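Branched-chain-amino-acid aminotransferase (Pseudomonas sp. UW4, PDB 6JIF) catalyses the reversible transfer of the amino group between branched-chain amino acids and 2-oxo acids, using pyridoxal-5'-phosphate as cofactor. Local coordinates at residues L31-Y42 with F167-Y177; H223-D231 with I238-F246. All coordinates share one frame; numbering follows the deposited sequence.

Contact 1 reaches far along the sequence: residues 31-42, close to the first modelled residue, run into strand 41-47 and lie along the end of strand 164-174, so a loop of 124 residues is closed, holding helices 96-109 and 117-130 and most of the other strands of the antiparallel sheet. Only after this loop has shut does the chain reach contact 2, a local closure of six residues between strands 227-230 and 238-241 in the mixed sheet. The two are therefore in series, neither nesting nor crossing. The centres of contact 1 and contact 2 lie about 25 Å apart, on opposite sides of the chain's centre. Contact 2 carries residues of the cofactor pocket.

Contact 1: L31-Y42 with F167-Y177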
loop_
_atom_site.group_PDB
_atom_site.type_symbol
_atom_site.label_atom_id
_atom_site.label_comp_id
_atom_site.label_asym_id
_atom_site.label_seq_id
_atom_site.Cartn_x
_atom_site.Cartn_y
_atom_site.Cartn_z
ATOM N N LEU B 31 -29.094 -7.904 6.363
ATOM C CA LEU B 31 -27.772 -7.995 5.760
ATOM C C LEU B 31 -27.127 -6.616 5.709
ATOM O O LEU B 31 -27.787 -5.615 5.418
ATOM C CB LEU B 31 -27.840 -8.572 4.334
ATOM C CG LEU B 31 -27.805 -10.091 4.273
ATOM C CD1 LEU B 31 -28.064 -10.647 2.883
ATOM C CD2 LEU B 31 -26.439 -10.510 4.806
ATOM N N GLY B 32 -25.834 -6.569 5.989
ATOM C CA GLY B 32 -25.098 -5.349 5.795
ATOM C C GLY B 32 -24.054 -5.585 4.718
ATOM O O GLY B 32 -24.371 -6.110 3.646
ATOM N N PHE B 33 -22.807 -5.170 4.992
ATOM C CA PHE B 33 -21.640 -5.348 4.126
ATOM C C PHE B 33 -20.587 -6.016 5.005
ATOM O O PHE B 33 -19.674 -5.376 5.523
ATOM C CB PHE B 33 -21.152 -4.014 3.566
ATOM C CG PHE B 33 -20.057 -4.146 2.574
ATOM C CD1 PHE B 33 -20.267 -4.849 1.396
ATOM C CD2 PHE B 33 -18.823 -3.564 2.789
ATOM C CE1 PHE B 33 -19.257 -4.980 0.447
ATOM C CE2 PHE B 33 -17.793 -3.706 1.821
ATOM C CZ PHE B 33 -18.043 -4.418 0.667
ATOM N N ASP B 34 -20.723 -7.321 5.176
ATOM C CA ASP B 34 -19.914 -8.078 6.116
ATOM C C ASP B 34 -19.473 -9.363 5.443
ATOM O O ASP B 34 -20.238 -9.956 4.688
ATOM C CB ASP B 34 -20.687 -8.480 7.346
ATOM C CG ASP B 34 -21.224 -7.292 8.087
ATOM O OD1 ASP B 34 -20.380 -6.534 8.657
ATOM O OD2 ASP B 34 -22.457 -7.100 8.058
ATOM N N TYR B 35 -18.273 -9.821 5.777
ATOM C CA TYR B 35 -17.807 -11.072 5.209
ATOM C C TYR B 35 -18.652 -12.219 5.734
ATOM O O TYR B 35 -18.822 -12.362 6.947
ATOM C CB TYR B 35 -16.338 -11.333 5.532
ATOM C CG TYR B 35 -15.865 -12.616 4.840
ATOM C CD1 TYR B 35 -16.076 -13.866 5.432
ATOM C CD2 TYR B 35 -15.238 -12.576 3.599
ATOM C CE1 TYR B 35 -15.649 -15.020 4.831
ATOM C CE2 TYR B 35 -14.823 -13.721 2.987
ATOM C CZ TYR B 35 -15.032 -14.940 3.604
ATOM O OH TYR B 35 -14.598 -16.096 2.985
ATOM N N ILE B 36 -19.166 -13.034 4.804
ATOM C CA ILE B 36 -19.830 -14.303 5.082
ATOM C C ILE B 36 -19.229 -15.328 4.120
ATOM O O ILE B 36 -18.967 -15.007 2.958
ATOM C CB ILE B 36 -21.352 -14.168 4.890
ATOM C CG1 ILE B 36 -21.981 -13.391 6.067
ATOM C CG2 ILE B 36 -22.031 -15.528 4.765
ATOM C CD1 ILE B 36 -23.154 -12.480 5.659
ATOM N N LYS B 37 -18.959 -16.547 4.597
ATOM C CA LYS B 37 -18.325 -17.552 3.726
ATOM C C LYS B 37 -19.381 -18.222 2.842
ATOM O O LYS B 37 -20.304 -18.890 3.332
ATOM C CB LYS B 37 -17.537 -18.578 4.532
ATOM C CG LYS B 37 -16.848 -19.639 3.691
ATOM C CD LYS B 37 -16.328 -20.747 4.599
ATOM C CE LYS B 37 -15.530 -21.741 3.801
ATOM N NZ LYS B 37 -15.045 -22.844 4.681
ATOM N N THR B 38 -19.267 -17.981 1.546
ATOM C CA THR B 38 -20.108 -18.602 0.548
ATOM C C THR B 38 -19.470 -19.922 0.110
ATOM O O THR B 38 -18.380 -20.288 0.552
ATOM C CB THR B 38 -20.327 -17.608 -0.603
ATOM O OG1 THR B 38 -19.058 -17.132 -1.049
ATOM C CG2 THR B 38 -21.190 -16.416 -0.103
ATOM N N ASP B 39 -20.135 -20.614 -0.806
ATOM C CA ASP B 39 -19.830 -22.013 -1.100
ATOM C C ASP B 39 -18.549 -22.178 -1.917
ATOM O O ASP B 39 -17.693 -22.992 -1.562
ATOM C CB ASP B 39 -20.991 -22.634 -1.842
ATOM C CG ASP B 39 -22.167 -22.890 -0.943
ATOM O OD1 ASP B 39 -22.004 -22.873 0.302
ATOM O OD2 ASP B 39 -23.256 -23.089 -1.486
ATOM N N LYS B 40 -18.409 -21.446 -3.029
ATOM C CA LYS B 40 -17.261 -21.620 -3.928
ATOM C C LYS B 40 -16.668 -20.277 -4.292
ATOM O O LYS B 40 -17.380 -19.281 -4.450
ATOM C CB LYS B 40 -17.632 -22.340 -5.254
ATOM C CG LYS B 40 -18.453 -23.571 -5.138
ATOM C CD LYS B 40 -17.595 -24.796 -5.196
ATOM C CE LYS B 40 -18.401 -26.006 -5.679
ATOM N NZ LYS B 40 -17.648 -27.242 -5.460
ATOM N N ARG B 41 -15.371 -20.267 -4.514
ATOM C CA ARG B 41 -14.717 -19.090 -5.056
ATOM C C ARG B 41 -13.855 -19.517 -6.232
ATOM O O ARG B 41 -13.540 -20.689 -6.390
ATOM C CB ARG B 41 -13.864 -18.303 -3.982
ATOM C CG ARG B 41 -12.736 -19.076 -3.272
ATOM C CD ARG B 41 -13.253 -19.884 -2.076
ATOM N NE ARG B 41 -13.934 -18.980 -1.143
ATOM C CZ ARG B 41 -15.094 -19.234 -0.538
ATOM N NH1 ARG B 41 -15.718 -20.400 -0.712
ATOM N NH2 ARG B 41 -15.631 -18.294 0.248
ATOM N N TYR B 42 -13.560 -18.550 -7.091
ATOM C CA TYR B 42 -12.631 -18.753 -8.201
ATOM C C TYR B 42 -11.177 -18.570 -7.781
ATOM O O TYR B 42 -10.817 -17.628 -7.044
ATOM C CB TYR B 42 -12.969 -17.758 -9.311
ATOM C CG TYR B 42 -12.169 -17.923 -10.546
ATOM C CD1 TYR B 42 -12.563 -18.792 -11.508
ATOM C CD2 TYR B 42 -11.047 -17.125 -10.781
ATOM C CE1 TYR B 42 -11.830 -18.934 -12.692
ATOM C CE2 TYR B 42 -10.301 -17.249 -11.953
ATOM C CZ TYR B 42 -10.704 -18.160 -12.900
ATOM O OH TYR B 42 -10.025 -18.324 -14.079
ATOM N N PHE B 167 -5.093 -14.882 -9.039
ATOM C CA PHE B 167 -6.312 -14.135 -9.361
ATOM C C PHE B 167 -7.464 -14.915 -8.726
ATOM O O PHE B 167 -7.597 -16.109 -8.949
ATOM C CB PHE B 167 -6.484 -14.013 -10.883
ATOM C CG PHE B 167 -7.824 -13.481 -11.280
ATOM C CD1 PHE B 167 -8.354 -12.376 -10.622
ATOM C CD2 PHE B 167 -8.561 -14.102 -12.276
ATOM C CE1 PHE B 167 -9.625 -11.879 -10.963
ATOM C CE2 PHE B 167 -9.832 -13.620 -12.645
ATOM C CZ PHE B 167 -10.360 -12.519 -12.020
ATOM N N SER B 168 -8.202 -14.287 -7.825
ATOM C CA SER B 168 -9.264 -15.022 -7.166
ATOM C C SER B 168 -10.503 -14.124 -7.079
ATOM O O SER B 168 -10.430 -12.899 -7.163
ATOM C CB SER B 168 -8.765 -15.513 -5.786
ATOM O OG SER B 168 -9.741 -16.177 -5.002
ATOM N N ILE B 169 -11.661 -14.748 -6.960
ATOM C CA ILE B 169 -12.901 -13.990 -6.794
ATOM C C ILE B 169 -13.734 -14.730 -5.752
ATOM O O ILE B 169 -14.119 -15.885 -5.971
ATOM C CB ILE B 169 -13.731 -13.827 -8.095
ATOM C CG1 ILE B 169 -12.843 -13.433 -9.292
ATOM C CG2 ILE B 169 -14.975 -12.890 -7.885
ATOM C CD1 ILE B 169 -13.540 -13.535 -10.611
ATOM N N PHE B 170 -14.075 -14.044 -4.657
ATOM C CA PHE B 170 -15.089 -14.611 -3.774
ATOM C C PHE B 170 -16.311 -13.697 -3.782
ATOM O O PHE B 170 -16.281 -12.595 -4.322
ATOM C CB PHE B 170 -14.550 -14.860 -2.344
ATOM C CG PHE B 170 -14.118 -13.643 -1.594
ATOM C CD1 PHE B 170 -15.041 -12.907 -0.840
ATOM C CD2 PHE B 170 -12.763 -13.280 -1.535
ATOM C CE1 PHE B 170 -14.657 -11.791 -0.102
ATOM C CE2 PHE B 170 -12.401 -12.137 -0.793
ATOM C CZ PHE B 170 -13.356 -11.396 -0.087
ATOM N N CYS B 171 -17.424 -14.194 -3.249
ATOM C CA CYS B 171 -18.644 -13.397 -3.192
ATOM C C CYS B 171 -19.237 -13.456 -1.790
ATOM O O CYS B 171 -18.912 -14.328 -0.972
ATOM C CB CYS B 171 -19.672 -13.851 -4.260
ATOM S SG CYS B 171 -20.418 -15.460 -4.024
ATOM N N ILE B 172 -20.094 -12.489 -1.510
ATOM C CA ILE B 172 -20.823 -12.420 -0.223
ATOM C C ILE B 172 -22.196 -11.819 -0.473
ATOM O O ILE B 172 -22.317 -10.910 -1.299
ATOM C CB ILE B 172 -20.082 -11.573 0.840
ATOM C CG1 ILE B 172 -19.742 -10.180 0.291
ATOM C CG2 ILE B 172 -18.827 -12.251 1.312
ATOM C CD1 ILE B 172 -19.390 -9.249 1.413
ATOM N N PRO B 173 -23.253 -12.290 0.206
ATOM C CA PRO B 173 -24.535 -11.595 0.126
ATOM C C PRO B 173 -24.436 -10.296 0.917
ATOM O O PRO B 173 -23.788 -10.239 1.967
ATOM C CB PRO B 173 -25.495 -12.585 0.787
ATOM C CG PRO B 173 -24.630 -13.247 1.835
ATOM C CD PRO B 173 -23.294 -13.434 1.136
ATOM N N VAL B 174 -25.012 -9.216 0.375
ATOM C CA VAL B 174 -24.933 -7.912 1.030
ATOM C C VAL B 174 -26.315 -7.276 0.988
ATOM O O VAL B 174 -27.182 -7.652 0.182
ATOM C CB VAL B 174 -23.863 -6.989 0.382
ATOM C CG1 VAL B 174 -22.443 -7.615 0.493
ATOM C CG2 VAL B 174 -24.221 -6.699 -1.096
ATOM N N GLY B 175 -26.558 -6.396 1.948
ATOM C CA GLY B 175 -27.790 -5.645 1.951
ATOM C C GLY B 175 -27.483 -4.187 1.774
ATOM O O GLY B 175 -26.531 -3.817 1.088
ATOM N N ALA B 176 -28.298 -3.342 2.393
ATOM C CA ALA B 176 -28.046 -1.911 2.381
ATOM C C ALA B 176 -26.781 -1.650 3.176
ATOM O O ALA B 176 -26.587 -2.223 4.252
ATOM C CB ALA B 176 -29.224 -1.160 3.009
ATOM N N TYR B 177 -25.933 -0.760 2.675
ATOM C CA TYR B 177 -24.703 -0.466 3.401
ATOM C C TYR B 177 -25.024 0.260 4.709
ATOM O O TYR B 177 -24.485 -0.085 5.765
ATOM C CB TYR B 177 -23.759 0.352 2.512
ATOM C CG TYR B 177 -22.389 0.601 3.119
ATOM C CD1 TYR B 177 -22.179 1.633 4.038
ATOM C CD2 TYR B 177 -21.301 -0.196 2.768
ATOM C CE1 TYR B 177 -20.921 1.849 4.599
ATOM C CE2 TYR B 177 -20.045 0.011 3.308
ATOM C CZ TYR B 177 -19.855 1.032 4.228
ATOM O OH TYR B 177 -18.603 1.228 4.778
HETATM O O HOH W 1 -30.545 -4.515 3.718
HETATM O O HOH W 2 -22.651 -8.950 4.308
HETATM O O HOH W 3 -17.461 -15.825 0.856
HETATM O O HOH W 4 -17.174 -17.056 -2.783
#
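Tyr42 O is the shared acceptor where the two segments become paired strands: Ser168 OG donates to it at 2.7 Å, nearly in line with the carbonyl, and Ile169 N donates at 3.0 Å. Tyr42 N returns a bond to Ile169 O, completing an antiparallel hydrogen-bonded pair. The Tyr42 side chain, its CG swung away from the amide nitrogen (chi1 -175°), carries its CE2 edge to Phe167 CD2, 3.6 Å away, the planes inclined at 62°. Farther along, the edge of Tyr35 is turned to the face of Phe170 in an offset edge-to-face pair, CE2 lying 3.6 Å from Phe170 CE1. At the far end, Phe33 lies beside Val174, whose CG1 meets the ring edge at CD1, while the Leu31 side chain crosses that of Pro173 at about a right angle, CD1 against CB. Gly175 N gives Gly32 O a bond of 2.8 Å. Glycine suits position 175 because a beta carbon would collide with Leu31 O.

Between these ends the backbones part and water fills in. One molecule donates to Ile36 O and Cys171 O and accepts from Thr38 N; another accepts from Cys171 N and donates to Thr38 OG1 and Lys40 O. Arg41, bent at chi2 and chi3, turns its guanidinium back so that NH1 reaches Thr38 O at 2.9 Å, in the guanidinium plane. Its NH2 forms a salt bridge with Glu66 of the second subunit, the same carboxylate that is hydrogen-bonded to Tyr35 OH. Strand 143-153 flanks strand 164-174 on its other side.

The chemistry is thus divided: a paired bridge with a serine hydroxyl at one end, a single amide-to-carbonyl bond at the other, water-bridged backbone between. Through Tyr35 and Arg41, the N-terminal segment is tied to the dimer interface as well as to the sheet.

Contact 2: H223-D231 with I238-F246; sequences HFADAIYLD and IEEVGSANF. With PLP (pyridoxal-5'-phosphate), chain D.
Tyr229 O is gripped by two successive amides, Glu239 N at 2.8 Å and Glu240 N at 3.2 Å, which is the mark of a classic beta bulge in this antiparallel hairpin. Tyr229 N answers with a 2.9 Å bond to Glu240 O. Next along, Gly242 N meets Ala227 O. Glycine fits there because phi is positive in the type II' turn from Val241 to Ala244, and because a beta carbon would strike Asp226 OD2.

Beta-branched residues suit the apolar side: Ile228 and Val241 lie side by side, CG1 to CG1 at 3.8 Å, against Phe187 of strand 185-189. Tyr229 is directed to the other face, toward helix 206-221.

From that same face Glu240, bent at chi2 (-82°), leads its carboxylate away to the cofactor, where OE1 lies 2.8 Å from PLP N1. Its OE2 accepts from Leu264 N, which helps fix the carboxylate's rotation. Replacing Glu240 by alanine is likely to leave the pyridine nitrogen without its acidic partner and Leu264 N without its acceptor.

At the end of the turn, Ala244 CA approaches PLP C6 at 3.5 Å. As in other PLP-dependent aminotransferases, an acid beside the ring nitrogen would favour its protonation and so strengthen the ring as an electron sink; the hairpin supplies that acid from a strand hydrogen-bonded to its neighbour through the bulge.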
loop_
_atom_site.group_PDB
_atom_site.type_symbol
_atom_site.label_atom_id
_atom_site.label_comp_id
_atom_site.label_asym_id
_atom_site.label_seq_id
_atom_site.Cartn_x
_atom_site.Cartn_y
_atom_site.Cartn_z
ATOM N N HIS B 223 -16.843 11.124 15.400
ATOM C CA HIS B 223 -18.266 10.821 15.238
ATOM C C HIS B 223 -18.773 11.179 13.845
ATOM O O HIS B 223 -19.962 11.277 13.633
ATOM C CB HIS B 223 -19.117 11.517 16.318
ATOM C CG HIS B 223 -18.761 11.096 17.698
ATOM N ND1 HIS B 223 -19.141 9.877 18.205
ATOM C CD2 HIS B 223 -18.021 11.695 18.663
ATOM C CE1 HIS B 223 -18.712 9.770 19.455
ATOM N NE2 HIS B 223 -18.021 10.856 19.753
ATOM N N PHE B 224 -17.872 11.262 12.856
ATOM C CA PHE B 224 -18.260 11.472 11.471
ATOM C C PHE B 224 -18.291 10.143 10.732
ATOM O O PHE B 224 -17.649 9.170 11.132
ATOM C CB PHE B 224 -17.281 12.439 10.770
ATOM C CG PHE B 224 -17.354 13.831 11.358
ATOM C CD1 PHE B 224 -18.337 14.715 10.931
ATOM C CD2 PHE B 224 -16.467 14.231 12.335
ATOM C CE1 PHE B 224 -18.469 15.965 11.502
ATOM C CE2 PHE B 224 -16.551 15.515 12.870
ATOM C CZ PHE B 224 -17.566 16.376 12.431
ATOM N N ALA B 225 -19.041 10.133 9.629
ATOM C CA ALA B 225 -19.152 8.889 8.869
ATOM C C ALA B 225 -17.809 8.479 8.264
ATOM O O ALA B 225 -17.503 7.279 8.223
ATOM C CB ALA B 225 -20.244 8.991 7.786
ATOM N N ASP B 226 -17.008 9.434 7.787
ATOM C CA ASP B 226 -15.682 9.128 7.242
ATOM C C ASP B 226 -14.934 10.435 7.047
ATOM O O ASP B 226 -15.449 11.522 7.305
ATOM C CB ASP B 226 -15.771 8.328 5.926
ATOM C CG ASP B 226 -14.596 7.333 5.736
ATOM O OD1 ASP B 226 -13.434 7.564 6.157
ATOM O OD2 ASP B 226 -14.838 6.285 5.121
ATOM N N ALA B 227 -13.688 10.300 6.593
ATOM C CA ALA B 227 -12.839 11.416 6.215
ATOM C C ALA B 227 -13.064 11.739 4.749
ATOM O O ALA B 227 -13.356 10.859 3.941
ATOM C CB ALA B 227 -11.369 11.063 6.431
ATOM N N ILE B 228 -12.924 13.007 4.419
ATOM C CA ILE B 228 -12.884 13.450 3.030
ATOM C C ILE B 228 -11.456 13.913 2.768
ATOM O O ILE B 228 -10.859 14.605 3.597
ATOM C CB ILE B 228 -13.912 14.561 2.748
ATOM C CG1 ILE B 228 -15.318 13.970 2.693
ATOM C CG2 ILE B 228 -13.625 15.219 1.403
ATOM C CD1 ILE B 228 -16.446 15.021 2.575
ATOM N N TYR B 229 -10.911 13.500 1.633
ATOM C CA TYR B 229 -9.523 13.760 1.226
ATOM C C TYR B 229 -9.522 14.848 0.176
ATOM O O TYR B 229 -10.341 14.814 -0.765
ATOM C CB TYR B 229 -8.859 12.493 0.666
ATOM C CG TYR B 229 -8.841 11.416 1.705
ATOM C CD1 TYR B 229 -7.864 11.431 2.681
ATOM C CD2 TYR B 229 -9.864 10.443 1.764
ATOM C CE1 TYR B 229 -7.856 10.471 3.684
ATOM C CE2 TYR B 229 -9.889 9.474 2.778
ATOM C CZ TYR B 229 -8.882 9.521 3.749
ATOM O OH TYR B 229 -8.855 8.579 4.753
ATOM N N LEU B 230 -8.605 15.802 0.359
ATOM C CA LEU B 230 -8.366 16.892 -0.571
ATOM C C LEU B 230 -7.179 16.557 -1.465
ATOM O O LEU B 230 -6.410 15.634 -1.191
ATOM C CB LEU B 230 -8.105 18.219 0.187
ATOM C CG LEU B 230 -9.245 18.617 1.156
ATOM C CD1 LEU B 230 -8.939 19.994 1.650
ATOM C CD2 LEU B 230 -10.639 18.618 0.522
ATOM N N ASP B 231 -6.989 17.373 -2.486
ATOM C CA ASP B 231 -5.833 17.126 -3.377
ATOM C C ASP B 231 -4.533 17.174 -2.573
ATOM O O ASP B 231 -4.363 18.051 -1.709
ATOM C CB ASP B 231 -5.820 18.121 -4.527
ATOM C CG ASP B 231 -5.412 19.480 -4.114
ATOM O OD1 ASP B 231 -6.266 20.164 -3.521
ATOM O OD2 ASP B 231 -4.276 19.877 -4.410
ATOM N N ILE B 238 -11.575 19.062 -3.265
ATOM C CA ILE B 238 -12.047 17.738 -2.851
ATOM C C ILE B 238 -11.636 16.682 -3.861
ATOM O O ILE B 238 -11.769 16.874 -5.073
ATOM C CB ILE B 238 -13.578 17.757 -2.714
ATOM C CG1 ILE B 238 -13.948 18.699 -1.572
ATOM C CG2 ILE B 238 -14.159 16.332 -2.463
ATOM C CD1 ILE B 238 -15.454 18.940 -1.426
ATOM N N GLU B 239 -11.169 15.545 -3.364
ATOM C CA GLU B 239 -10.851 14.396 -4.208
ATOM C C GLU B 239 -11.704 13.174 -3.923
ATOM O O GLU B 239 -12.231 12.583 -4.862
ATOM C CB GLU B 239 -9.387 14.041 -4.065
ATOM C CG GLU B 239 -8.487 15.147 -4.559
ATOM C CD GLU B 239 -7.341 14.609 -5.421
ATOM O OE1 GLU B 239 -6.925 13.444 -5.186
ATOM O OE2 GLU B 239 -6.885 15.363 -6.331
ATOM N N GLU B 240 -11.861 12.771 -2.650
ATOM C CA GLU B 240 -12.559 11.522 -2.357
ATOM C C GLU B 240 -13.286 11.641 -1.034
ATOM O O GLU B 240 -12.830 12.325 -0.118
ATOM C CB GLU B 240 -11.642 10.283 -2.240
ATOM C CG GLU B 240 -10.812 9.966 -3.471
ATOM C CD GLU B 240 -11.587 9.197 -4.507
ATOM O OE1 GLU B 240 -12.816 8.975 -4.316
ATOM O OE2 GLU B 240 -10.963 8.783 -5.500
ATOM N N VAL B 241 -14.378 10.881 -0.911
ATOM C CA VAL B 241 -15.163 10.861 0.342
ATOM C C VAL B 241 -14.988 9.456 0.892
ATOM O O VAL B 241 -15.635 8.520 0.397
ATOM C CB VAL B 241 -16.637 11.192 0.093
ATOM C CG1 VAL B 241 -17.488 11.147 1.413
ATOM C CG2 VAL B 241 -16.786 12.545 -0.598
ATOM N N GLY B 242 -14.083 9.280 1.844
ATOM C CA GLY B 242 -13.799 7.938 2.347
ATOM C C GLY B 242 -13.267 7.097 1.185
ATOM O O GLY B 242 -12.315 7.512 0.506
ATOM N N SER B 243 -13.945 5.977 0.854
ATOM C CA SER B 243 -13.585 5.190 -0.318
ATOM C C SER B 243 -14.659 5.314 -1.389
ATOM O O SER B 243 -15.016 4.336 -2.062
ATOM C CB SER B 243 -13.326 3.733 0.074
ATOM O OG SER B 243 -12.543 3.685 1.279
ATOM N N ALA B 244 -15.196 6.526 -1.555
ATOM C CA ALA B 244 -16.250 6.762 -2.538
ATOM C C ALA B 244 -15.951 8.056 -3.281
ATOM O O ALA B 244 -15.198 8.896 -2.800
ATOM C CB ALA B 244 -17.641 6.870 -1.880
ATOM N N ASN B 245 -16.535 8.216 -4.472
ATOM C CA ASN B 245 -16.333 9.478 -5.172
ATOM C C ASN B 245 -17.299 10.535 -4.658
ATOM O O ASN B 245 -18.377 10.208 -4.136
ATOM C CB ASN B 245 -16.533 9.321 -6.662
ATOM C CG ASN B 245 -15.435 8.483 -7.287
ATOM O OD1 ASN B 245 -15.701 7.446 -7.869
ATOM N ND2 ASN B 245 -14.204 8.896 -7.079
ATOM N N PHE B 246 -16.901 11.813 -4.794
ATOM C CA PHE B 246 -17.749 12.947 -4.406
ATOM C C PHE B 246 -18.562 13.408 -5.610
ATOM O O PHE B 246 -18.075 13.396 -6.734
ATOM C CB PHE B 246 -16.889 14.119 -3.911
ATOM C CG PHE B 246 -17.667 15.369 -3.590
ATOM C CD1 PHE B 246 -18.234 15.544 -2.320
ATOM C CD2 PHE B 246 -17.823 16.383 -4.526
ATOM C CE1 PHE B 246 -18.975 16.690 -1.993
ATOM C CE2 PHE B 246 -18.540 17.572 -4.187
ATOM C CZ PHE B 246 -19.129 17.703 -2.942
HETATM N N1 PLP D . -13.170 6.182 -4.486
HETATM C C2 PLP D . -12.211 5.356 -3.981
HETATM C C2A PLP D . -11.052 6.007 -3.297
HETATM C C3 PLP D . -12.295 3.974 -4.159
HETATM O O3 PLP D . -11.290 3.168 -3.691
HETATM C C4 PLP D . -13.417 3.420 -4.829
HETATM C C4A PLP D . -13.457 1.955 -5.221
HETATM C C5 PLP D . -14.388 4.321 -5.308
HETATM C C6 PLP D . -14.230 5.664 -5.140
HETATM C C5A PLP D . -15.667 3.913 -5.969
HETATM O O4P PLP D . -15.432 3.098 -7.054
HETATM P P PLP D . -16.635 2.214 -7.616
HETATM O O1P PLP D . -17.815 3.101 -7.931
HETATM O O2P PLP D . -16.024 1.641 -8.903
HETATM O O3P PLP D . -17.065 1.149 -6.611
HETATM O O HOH W 5 -13.340 4.342 4.244
#